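Local structure of O-methyltransferase, SAM-dependent (Legionella pneumophila subsp. pneumophila, 3R3H) at residues E11-K14 and Y15-I19; E47-Q50 and F51-M54. The protein probably transfers a methyl group from S-adenosylmethionine to a hydroxyl oxygen of its substrate. One frame throughout, in Å; residues are numbered along the deposited sequence.

Interaction 1: E11-K14 and Y15-I19; sequences ELYK and YLLDI
Tyr13, Tyr15 and Leu17 carry this contact between successive turns of helix 10-20. Leu17 lies four residues after Tyr13 and reaches back to its ring. The CD1 methyl of Leu17 sits over one face, 4.1 Å from the centroid of the Tyr13 ring and 27° off the ring normal. This is a CH-pi contact. The other branch of Leu17, CD2, packs on Tyr13 CE2. The ring is placed for this by a first torsion that sets Tyr13 CG anti to the backbone N (chi1 180°). Its hydroxyl, at the far end, is hydrogen-bonded to Glu47 on helix 46-59.

Tyr15 leans the other way. Leu12 CD1 approaches its ring obliquely, 4.2 Å from Tyr15 CD2. The CG2 methyl of Ile19 lies 3.8 Å above the plane of the Tyr15 ring, offset toward the rim, so the ring is touched from the turn before and the turn after.

The backbone makes the i to i+4 bonds of an alpha-helix. Leu16 N to Leu12 O is 2.8 Å and nearly straight at hydrogen (168°). Leu17 N to Tyr13 O is 3.0 Å. The bond from Tyr15 N to Glu11 O is longer, at 3.3 Å, and more bent.

Helix 10-20 lies far from the chain centre, between helix 46-59 of its own chain and the second subunit. Leu16 and Leu17 rest on Glu47. In the second subunit, Asn194 hydrogen-bonds the Tyr15 hydroxyl and Lys198 forms a salt bridge with Asp18. Both partners lie on helix 185-198 of that subunit.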
loop_
_atom_site.group_PDB
_atom_site.type_symbol
_atom_site.label_atom_id
_atom_site.label_comp_id
_atom_site.label_asym_id
_atom_site.label_seq_id
_atom_site.Cartn_x
_atom_site.Cartn_y
_atom_site.Cartn_z
ATOM N N GLU A 11 4.340 -6.318 20.501
ATOM C CA GLU A 11 4.216 -7.760 20.359
ATOM C C GLU A 11 3.669 -8.152 18.999
ATOM O O GLU A 11 4.090 -9.143 18.419
ATOM C CB GLU A 11 3.305 -8.335 21.446
ATOM C CG GLU A 11 3.821 -8.151 22.864
ATOM C CD GLU A 11 3.390 -6.839 23.482
ATOM O OE1 GLU A 11 3.748 -5.778 22.935
ATOM O OE2 GLU A 11 2.689 -6.871 24.518
ATOM N N LEU A 12 2.727 -7.369 18.490
ATOM C CA LEU A 12 2.122 -7.647 17.191
ATOM C C LEU A 12 3.042 -7.225 16.048
ATOM O O LEU A 12 3.095 -7.873 15.003
ATOM C CB LEU A 12 0.775 -6.925 17.085
ATOM C CG LEU A 12 -0.111 -7.240 15.881
ATOM C CD1 LEU A 12 -0.401 -8.735 15.787
ATOM C CD2 LEU A 12 -1.399 -6.439 16.022
ATOM N N TYR A 13 3.757 -6.126 16.257
ATOM C CA TYR A 13 4.690 -5.616 15.266
ATOM C C TYR A 13 5.761 -6.676 15.104
ATOM O O TYR A 13 6.284 -6.900 14.012
ATOM C CB TYR A 13 5.319 -4.316 15.757
ATOM C CG TYR A 13 6.312 -3.719 14.797
ATOM C CD1 TYR A 13 5.906 -3.250 13.548
ATOM C CD2 TYR A 13 7.659 -3.615 15.139
ATOM C CE1 TYR A 13 6.819 -2.684 12.657
ATOM C CE2 TYR A 13 8.586 -3.054 14.257
ATOM C CZ TYR A 13 8.158 -2.589 13.015
ATOM O OH TYR A 13 9.053 -2.039 12.133
ATOM N N LYS A 14 6.082 -7.327 16.217
ATOM C CA LYS A 14 7.068 -8.403 16.252
ATOM C C LYS A 14 6.589 -9.538 15.338
ATOM O O LYS A 14 7.372 -10.112 14.581
ATOM C CB LYS A 14 7.202 -8.936 17.685
ATOM C CG LYS A 14 8.610 -8.942 18.259
ATOM C CD LYS A 14 8.948 -7.619 18.968
ATOM C CE LYS A 14 9.153 -6.441 18.007
ATOM N NZ LYS A 14 9.470 -5.163 18.723
ATOM N N TYR A 15 5.293 -9.844 15.434
ATOM C CA TYR A 15 4.641 -10.891 14.644
ATOM C C TYR A 15 4.632 -10.508 13.161
ATOM O O TYR A 15 5.008 -11.303 12.294
ATOM C CB TYR A 15 3.200 -11.089 15.145
ATOM C CG TYR A 15 2.444 -12.238 14.502
ATOM C CD1 TYR A 15 2.910 -13.550 14.600
ATOM C CD2 TYR A 15 1.264 -12.013 13.785
ATOM C CE1 TYR A 15 2.225 -14.614 13.998
ATOM C CE2 TYR A 15 0.570 -13.069 13.179
ATOM C CZ TYR A 15 1.059 -14.366 13.287
ATOM O OH TYR A 15 0.400 -15.407 12.668
ATOM N N LEU A 16 4.196 -9.282 12.889
ATOM C CA LEU A 16 4.134 -8.762 11.534
ATOM C C LEU A 16 5.477 -9.007 10.862
ATOM O O LEU A 16 5.581 -9.672 9.826
ATOM C CB LEU A 16 3.829 -7.267 11.579
ATOM C CG LEU A 16 3.693 -6.485 10.269
ATOM C CD1 LEU A 16 2.926 -5.197 10.536
ATOM C CD2 LEU A 16 5.058 -6.181 9.673
ATOM N N LEU A 17 6.511 -8.470 11.489
ATOM C CA LEU A 17 7.879 -8.600 11.008
ATOM C C LEU A 17 8.265 -10.065 10.742
ATOM O O LEU A 17 8.788 -10.401 9.675
ATOM C CB LEU A 17 8.818 -7.993 12.051
ATOM C CG LEU A 17 9.480 -6.615 11.871
ATOM C CD1 LEU A 17 8.677 -5.664 11.009
ATOM C CD2 LEU A 17 9.695 -6.043 13.270
ATOM N N ASP A 18 7.986 -10.923 11.719
ATOM C CA ASP A 18 8.304 -12.345 11.647
ATOM C C ASP A 18 7.745 -13.043 10.408
ATOM O O ASP A 18 8.480 -13.730 9.675
ATOM C CB ASP A 18 7.769 -13.054 12.884
ATOM C CG ASP A 18 8.169 -14.512 12.924
ATOM O OD1 ASP A 18 7.396 -15.338 13.460
ATOM O OD2 ASP A 18 9.274 -14.832 12.421
ATOM N N ILE A 19 6.446 -12.866 10.173
ATOM C CA ILE A 19 5.787 -13.503 9.040
ATOM C C ILE A 19 5.978 -12.822 7.680
ATOM O O ILE A 19 5.721 -13.437 6.654
ATOM C CB ILE A 19 4.270 -13.646 9.299
ATOM C CG1 ILE A 19 3.621 -12.258 9.338
ATOM C CG2 ILE A 19 4.029 -14.387 10.626
ATOM C CD1 ILE A 19 2.102 -12.293 9.336
#

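Interaction 2: E47-Q50 and F51-M54; sequences EQAQ and FMQM
Phe51 N donates to Glu47 O at 2.8 Å, one of the backbone hydrogen bonds that dominate the link between 47-50 and 51-54, two successive turns of helix 46-59. Met52 N reaches Gln48 O at 3.1 Å, and Met54 N reaches Gln50 O at 3.2 Å. The bond from Gln53 N to Ala49 O is weak, with an angle of only 122° at hydrogen. Gln53 N also makes a weak bond to Gln50 O, and Phe51 N makes one to Gln48 O. Gln48 O and Gln50 O therefore each receive two N-H groups.

Apolar contact is slight and falls mainly to Met52. Its CG is anti to the carbonyl carbon (chi1 -64°), and the chain bends at chi3. This brings the terminal methyl back over the preceding turn. Met52 CE lies 3.7 Å from Ala49 CA and 4.3 Å from Ala49 CB.

Among the polar side chains, Gln53 meets the preceding turn with its aliphatic part. Its CG lies 4.1 Å from Gln50 CA. Gln53 CG also lies 3.2 Å from Ala49 O.

Every residue here is buried. Ala49, Met52 and Gln53 pack against helix 73-80, meeting Tyr73, Met78 and Ala77 respectively. The N-terminal end of 47-50 faces helix 10-20. Gln50 and the Phe51 side chain meet Val205 and Leu208 of the second subunit, both on its strand 203-208. Helix 46-59 is thus packed between helix 73-80 of its own chain and strand 203-208 of the second subunit, just before strand 63-68.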
loop_
_atom_site.group_PDB
_atom_site.type_symbol
_atom_site.label_atom_id
_atom_site.label_comp_id
_atom_site.label_asym_id
_atom_site.label_seq_id
_atom_site.Cartn_x
_atom_site.Cartn_y
_atom_site.Cartn_z
ATOM N N GLU A 47 9.508 -2.818 6.987
ATOM C CA GLU A 47 8.375 -3.216 6.145
ATOM C C GLU A 47 7.878 -2.077 5.266
ATOM O O GLU A 47 7.187 -2.305 4.256
ATOM C CB GLU A 47 7.226 -3.755 7.004
ATOM C CG GLU A 47 7.393 -3.517 8.481
ATOM C CD GLU A 47 7.302 -2.060 8.840
ATOM O OE1 GLU A 47 7.654 -1.690 9.978
ATOM O OE2 GLU A 47 6.871 -1.283 7.975
ATOM N N GLN A 48 8.241 -0.858 5.654
ATOM C CA GLN A 48 7.856 0.317 4.903
ATOM C C GLN A 48 8.637 0.235 3.620
ATOM O O GLN A 48 8.123 0.524 2.536
ATOM C CB GLN A 48 8.253 1.590 5.647
ATOM C CG GLN A 48 7.073 2.442 6.036
ATOM C CD GLN A 48 6.116 1.671 6.932
ATOM O OE1 GLN A 48 6.377 1.492 8.122
ATOM N NE2 GLN A 48 5.013 1.195 6.362
ATOM N N ALA A 49 9.892 -0.177 3.763
ATOM C CA ALA A 49 10.799 -0.299 2.639
ATOM C C ALA A 49 10.414 -1.498 1.787
ATOM O O ALA A 49 10.494 -1.449 0.560
ATOM C CB ALA A 49 12.219 -0.441 3.148
ATOM N N GLN A 50 10.002 -2.578 2.436
ATOM C CA GLN A 50 9.623 -3.760 1.701
ATOM C C GLN A 50 8.339 -3.479 0.920
ATOM O O GLN A 50 8.103 -4.069 -0.139
ATOM C CB GLN A 50 9.450 -4.927 2.660
ATOM C CG GLN A 50 8.979 -6.192 1.981
ATOM C CD GLN A 50 9.306 -7.442 2.774
ATOM O OE1 GLN A 50 8.680 -8.493 2.591
ATOM N NE2 GLN A 50 10.308 -7.343 3.649
ATOM N N PHE A 51 7.514 -2.574 1.447
ATOM C CA PHE A 51 6.277 -2.202 0.779
ATOM C C PHE A 51 6.644 -1.392 -0.448
ATOM O O PHE A 51 6.034 -1.553 -1.499
ATOM C CB PHE A 51 5.384 -1.365 1.700
ATOM C CG PHE A 51 4.167 -0.791 1.012
ATOM C CD1 PHE A 51 3.924 0.580 1.023
ATOM C CD2 PHE A 51 3.276 -1.616 0.325
ATOM C CE1 PHE A 51 2.811 1.127 0.355
ATOM C CE2 PHE A 51 2.162 -1.075 -0.344
ATOM C CZ PHE A 51 1.935 0.298 -0.326
ATOM N N MET A 52 7.643 -0.522 -0.303
ATOM C CA MET A 52 8.108 0.332 -1.399
ATOM C C MET A 52 8.828 -0.479 -2.482
ATOM O O MET A 52 9.036 -0.011 -3.608
ATOM C CB MET A 52 9.034 1.435 -0.865
ATOM C CG MET A 52 8.350 2.432 0.093
ATOM S SD MET A 52 9.335 3.910 0.428
ATOM C CE MET A 52 10.645 3.197 1.384
ATOM N N GLN A 53 9.218 -1.697 -2.124
ATOM C CA GLN A 53 9.881 -2.604 -3.057
ATOM C C GLN A 53 8.770 -3.214 -3.911
ATOM O O GLN A 53 8.925 -3.407 -5.120
ATOM C CB GLN A 53 10.589 -3.726 -2.301
ATOM C CG GLN A 53 11.876 -3.337 -1.638
ATOM C CD GLN A 53 12.616 -4.542 -1.123
ATOM O OE1 GLN A 53 13.840 -4.629 -1.244
ATOM N NE2 GLN A 53 11.877 -5.490 -0.548
ATOM N N MET A 54 7.663 -3.541 -3.248
ATOM C CA MET A 54 6.496 -4.093 -3.910
ATOM C C MET A 54 6.091 -3.031 -4.946
ATOM O O MET A 54 5.894 -3.336 -6.127
ATOM C CB MET A 54 5.383 -4.294 -2.878
ATOM C CG MET A 54 4.056 -4.764 -3.437
ATOM S SD MET A 54 3.850 -6.523 -3.395
ATOM C CE MET A 54 4.564 -6.947 -4.948
#

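How the interactions relate
From the N terminus, interaction 1 comes first, on helix 10-20. Interaction 2 follows on helix 46-59. Each is a local contact within one helix, so neither closes a loop. They stand in series and do not nest or cross. Their centres are 15 Å apart. The two helices meet at the junction of Tyr13 with Glu47, although helix 25-32 lies between them along the chain. This joins the outlying N-terminal helix to the helix whose 47-54 part is buried, and which leads into strand 63-68 of the central sheet of the methyltransferase fold. Both contacts also touch the second subunit, so the pair contributes to the dimer interface.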